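Local coordinates for protein racemase (Pseudovibrio sp. JE062, PDB 3MKC) that belongs to the mandelate racemase/muconate lactonizing enzyme family, joining an enolase-type N-terminal domain to a TIM-barrel-like C-terminal domain, at residues V309-N315 with N334-Y340. Numbering follows the deposited sequence.
Sequences VQVMPHN and NAPYFEY
Segments 309-315 and 334-340 run side by side in the same direction, 309-315 extended, 334-340 extended except at N334 and at P336 (phi/psi -64/-28), where it bends around the side chain of M312. CA atoms are closest at Q310-A335 (5.5 Å), M312-F338 (4.6 Å) and N315-E339 (5.6 Å). Side chains and waters, rather than backbone pairing, bind them together. At the start, the carboxamide of N334 (chi1 p) turns along 309-311: its ND2 donates to V309 O (2.9 Å) and its OD1 accepts from V311 N (2.9 Å). Q310 NE2 reaches N334 O through water 1, while OE1 bonds to Y235. Water 2 fills the gap between V311 O (2.8 Å) and A335 N (2.9 Å).

The main bump is M312, a selenomethionine in an extended mtt rotamer. Its CE lies in a hollow lined by A335 CB (3.8 Å), P336 CD (4.2 Å) and Y337 CB (3.9 Å), at the edge of the Y337 ring, and M312 CG rests against Y337 O (3.2 Å). At the far end E339, with chi1 and chi2 both t, points toward 309-315: its CB packs against P313 O (3.7 Å), its OE1 accepts from N315 N (2.8 Å), and its OE2 bonds to T143. N315 replies with ND2 to E339 O (3.1 Å), which water 3 also links to P313 O.

V311 and P313 pack on Y328 of the intervening helix 319-331; strand 339-340 pairs parallel with 137-143. This is a right-handed beta-alpha-beta crossover, the last in the (beta/alpha)7beta barrel of the enolase superfamily, where the final strand meets the first.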
ATOM      1  N   VAL A 309     -12.380 -11.364  -5.724  1.00 10.02           N
ATOM      2  CA  VAL A 309     -11.886 -10.588  -4.599  1.00  8.27           C
ATOM      3  C   VAL A 309     -11.187  -9.333  -5.113  1.00  7.94           C
ATOM      4  O   VAL A 309     -10.333  -9.408  -5.991  1.00 10.55           O
ATOM      5  CB  VAL A 309     -10.892 -11.425  -3.771  1.00  8.46           C
ATOM      6  CG1 VAL A 309     -10.206 -10.568  -2.718  1.00  6.52           C
ATOM      7  CG2 VAL A 309     -11.638 -12.580  -3.107  1.00  8.98           C
ATOM      8  N   GLN A 310     -11.558  -8.185  -4.559  1.00  9.21           N
ATOM      9  CA  GLN A 310     -10.949  -6.920  -4.954  1.00  7.35           C
ATOM     10  C   GLN A 310      -9.648  -6.714  -4.210  1.00  9.31           C
ATOM     11  O   GLN A 310      -9.454  -7.261  -3.126  1.00 10.56           O
ATOM     12  CB  GLN A 310     -11.872  -5.745  -4.607  1.00  6.88           C
ATOM     13  CG  GLN A 310     -13.242  -5.814  -5.228  1.00  8.39           C
ATOM     14  CD  GLN A 310     -13.995  -4.501  -5.084  1.00  9.62           C
ATOM     15  OE1 GLN A 310     -13.813  -3.773  -4.105  1.00 12.88           O
ATOM     16  NE2 GLN A 310     -14.850  -4.199  -6.050  1.00  9.19           N
ATOM     17  N   VAL A 311      -8.757  -5.918  -4.793  1.00  9.87           N
ATOM     18  CA  VAL A 311      -7.504  -5.608  -4.132  1.00  9.46           C
ATOM     19  C   VAL A 311      -7.307  -4.100  -4.144  1.00 11.73           C
ATOM     20  O   VAL A 311      -7.392  -3.462  -5.189  1.00 12.90           O
ATOM     21  CB  VAL A 311      -6.296  -6.254  -4.820  1.00  8.29           C
ATOM     22  CG1 VAL A 311      -5.014  -5.883  -4.067  1.00  8.71           C
ATOM     23  CG2 VAL A 311      -6.465  -7.770  -4.856  1.00  9.89           C
HETATM   24  N   MSE A 312      -7.086  -3.545  -2.961  1.00 11.84           N
HETATM   25  CA  MSE A 312      -6.824  -2.118  -2.788  1.00 10.53           C
HETATM   26  C   MSE A 312      -5.652  -2.152  -1.828  1.00 10.01           C
HETATM   27  O   MSE A 312      -5.835  -2.166  -0.612  1.00 12.32           O
HETATM   28  CB  MSE A 312      -8.015  -1.406  -2.150  1.00 11.13           C
HETATM   29  CG  MSE A 312      -9.223  -1.271  -3.072  1.00 11.37           C
HETATM   30 SE   MSE A 312     -10.563  -0.094  -2.375  1.00 20.03          SE
HETATM   31  CE  MSE A 312     -11.880  -0.419  -3.700  1.00 11.37           C
ATOM     32  N   PRO A 313      -4.427  -2.188  -2.367  1.00 11.95           N
ATOM     33  CA  PRO A 313      -3.233  -2.242  -1.525  1.00 12.21           C
ATOM     34  C   PRO A 313      -3.122  -1.138  -0.492  1.00 13.04           C
ATOM     35  O   PRO A 313      -3.352   0.036  -0.794  1.00 13.47           O
ATOM     36  CB  PRO A 313      -2.091  -2.198  -2.539  1.00 12.43           C
ATOM     37  CG  PRO A 313      -2.696  -2.799  -3.772  1.00 12.55           C
ATOM     38  CD  PRO A 313      -4.054  -2.151  -3.792  1.00 12.67           C
ATOM     39  N   HIS A 314      -2.775  -1.525   0.729  1.00 12.54           N
ATOM     40  CA  HIS A 314      -2.604  -0.556   1.801  1.00 15.98           C
ATOM     41  C   HIS A 314      -1.501   0.386   1.335  1.00 17.56           C
ATOM     42  O   HIS A 314      -0.486  -0.053   0.788  1.00 16.88           O
ATOM     43  CB  HIS A 314      -2.180  -1.260   3.083  1.00 17.35           C
ATOM     44  CG  HIS A 314      -1.801  -0.328   4.190  1.00 19.47           C
ATOM     45  ND1 HIS A 314      -2.713   0.489   4.823  1.00 23.00           N
ATOM     46  CD2 HIS A 314      -0.610  -0.090   4.784  1.00 19.02           C
ATOM     47  CE1 HIS A 314      -2.099   1.187   5.762  1.00 19.85           C
ATOM     48  NE2 HIS A 314      -0.821   0.854   5.758  1.00 20.55           N
ATOM     49  N   ASN A 315      -1.706   1.683   1.545  1.00 19.23           N
ATOM     50  CA  ASN A 315      -0.728   2.672   1.129  1.00 20.45           C
ATOM     51  C   ASN A 315      -0.664   3.834   2.112  1.00 21.45           C
ATOM     52  O   ASN A 315      -1.546   4.695   2.133  1.00 21.34           O
ATOM     53  CB  ASN A 315      -1.065   3.178  -0.277  1.00 20.48           C
ATOM     54  CG  ASN A 315      -0.226   4.377  -0.687  1.00 23.20           C
ATOM     55  OD1 ASN A 315       0.846   4.612  -0.134  1.00 23.48           O
ATOM     56  ND2 ASN A 315      -0.706   5.131  -1.671  1.00 22.22           N
ATOM     57  N   ASN A 334      -7.857  -4.162  -9.856  1.00 12.38           N
ATOM     58  CA  ASN A 334      -9.087  -4.806 -10.295  1.00 12.04           C
ATOM     59  C   ASN A 334     -10.302  -4.226  -9.581  1.00 12.41           C
ATOM     60  O   ASN A 334     -11.402  -4.773  -9.681  1.00 12.28           O
ATOM     61  CB  ASN A 334      -9.020  -6.321 -10.057  1.00  9.44           C
ATOM     62  CG  ASN A 334      -9.139  -6.699  -8.587  1.00  8.94           C
ATOM     63  OD1 ASN A 334      -9.148  -5.844  -7.709  1.00 11.70           O
ATOM     64  ND2 ASN A 334      -9.223  -7.997  -8.318  1.00 10.76           N
ATOM     65  N   ALA A 335     -10.100  -3.114  -8.877  1.00 12.52           N
ATOM     66  CA  ALA A 335     -11.180  -2.473  -8.131  1.00 11.45           C
ATOM     67  C   ALA A 335     -11.419  -1.028  -8.559  1.00 11.38           C
ATOM     68  O   ALA A 335     -10.577  -0.421  -9.215  1.00 12.04           O
ATOM     69  CB  ALA A 335     -10.877  -2.530  -6.638  1.00 12.05           C
ATOM     70  N   PRO A 336     -12.576  -0.454  -8.182  1.00 13.32           N
ATOM     71  CA  PRO A 336     -12.913   0.931  -8.541  1.00 13.29           C
ATOM     72  C   PRO A 336     -11.989   1.976  -7.928  1.00 14.44           C
ATOM     73  O   PRO A 336     -11.815   3.062  -8.483  1.00 13.85           O
ATOM     74  CB  PRO A 336     -14.342   1.101  -8.017  1.00 13.97           C
ATOM     75  CG  PRO A 336     -14.870  -0.296  -7.926  1.00 17.63           C
ATOM     76  CD  PRO A 336     -13.683  -1.078  -7.438  1.00 11.79           C
ATOM     77  N   TYR A 337     -11.421   1.658  -6.770  1.00 13.18           N
ATOM     78  CA  TYR A 337     -10.538   2.585  -6.075  1.00 13.97           C
ATOM     79  C   TYR A 337      -9.297   1.869  -5.552  1.00 14.57           C
ATOM     80  O   TYR A 337      -9.181   0.645  -5.656  1.00 14.06           O
ATOM     81  CB  TYR A 337     -11.263   3.208  -4.879  1.00 15.01           C
ATOM     82  CG  TYR A 337     -12.654   3.727  -5.180  1.00 16.18           C
ATOM     83  CD1 TYR A 337     -12.842   4.832  -6.006  1.00 17.40           C
ATOM     84  CD2 TYR A 337     -13.780   3.121  -4.618  1.00 16.35           C
ATOM     85  CE1 TYR A 337     -14.114   5.326  -6.265  1.00 18.61           C
ATOM     86  CE2 TYR A 337     -15.061   3.608  -4.870  1.00 18.17           C
ATOM     87  CZ  TYR A 337     -15.219   4.712  -5.694  1.00 18.82           C
ATOM     88  OH  TYR A 337     -16.475   5.208  -5.947  1.00 20.72           O
ATOM     89  N   PHE A 338      -8.378   2.660  -4.999  1.00 15.00           N
ATOM     90  CA  PHE A 338      -7.144   2.167  -4.396  1.00 15.00           C
ATOM     91  C   PHE A 338      -6.757   3.208  -3.344  1.00 16.57           C
ATOM     92  O   PHE A 338      -7.090   4.389  -3.494  1.00 16.36           O
ATOM     93  CB  PHE A 338      -6.046   1.987  -5.451  1.00 15.25           C
ATOM     94  CG  PHE A 338      -5.562   3.266  -6.072  1.00 16.38           C
ATOM     95  CD1 PHE A 338      -4.293   3.753  -5.782  1.00 16.77           C
ATOM     96  CD2 PHE A 338      -6.367   3.975  -6.954  1.00 16.20           C
ATOM     97  CE1 PHE A 338      -3.827   4.929  -6.363  1.00 16.17           C
ATOM     98  CE2 PHE A 338      -5.910   5.158  -7.544  1.00 17.54           C
ATOM     99  CZ  PHE A 338      -4.639   5.632  -7.246  1.00 15.52           C
ATOM    100  N   GLU A 339      -6.084   2.789  -2.274  1.00 16.36           N
ATOM    101  CA  GLU A 339      -5.736   3.740  -1.224  1.00 17.05           C
ATOM    102  C   GLU A 339      -4.644   4.708  -1.624  1.00 18.54           C
ATOM    103  O   GLU A 339      -3.613   4.318  -2.174  1.00 17.45           O
ATOM    104  CB  GLU A 339      -5.329   3.036   0.073  1.00 18.19           C
ATOM    105  CG  GLU A 339      -4.928   4.017   1.179  1.00 17.14           C
ATOM    106  CD  GLU A 339      -4.763   3.366   2.540  1.00 18.34           C
ATOM    107  OE1 GLU A 339      -4.213   2.248   2.607  1.00 16.70           O
ATOM    108  OE2 GLU A 339      -5.169   3.982   3.549  1.00 19.69           O
ATOM    109  N   TYR A 340      -4.886   5.979  -1.326  1.00 18.86           N
ATOM    110  CA  TYR A 340      -3.938   7.026  -1.639  1.00 21.60           C
ATOM    111  C   TYR A 340      -3.989   8.084  -0.542  1.00 22.83           C
ATOM    112  O   TYR A 340      -5.057   8.413  -0.031  1.00 25.42           O
ATOM    113  CB  TYR A 340      -4.298   7.666  -2.974  1.00 22.25           C
ATOM    114  CG  TYR A 340      -3.189   8.487  -3.585  1.00 21.18           C
ATOM    115  CD1 TYR A 340      -2.220   7.894  -4.391  1.00 21.23           C
ATOM    116  CD2 TYR A 340      -3.114   9.862  -3.366  1.00 21.77           C
ATOM    117  CE1 TYR A 340      -1.204   8.650  -4.971  1.00 22.00           C
ATOM    118  CE2 TYR A 340      -2.103  10.629  -3.938  1.00 20.75           C
ATOM    119  CZ  TYR A 340      -1.155  10.017  -4.739  1.00 22.51           C
ATOM    120  OH  TYR A 340      -0.158  10.767  -5.302  1.00 23.06           O
TER
HETATM  121  O   HOH W   1     -14.332  -5.663  -8.810  1.00 33.57           O
HETATM  122  O   HOH W   2      -7.672  -2.168  -7.630  1.00 11.27           O
HETATM  123  O   HOH W   3      -3.400   1.526  -2.936  1.00 17.72           O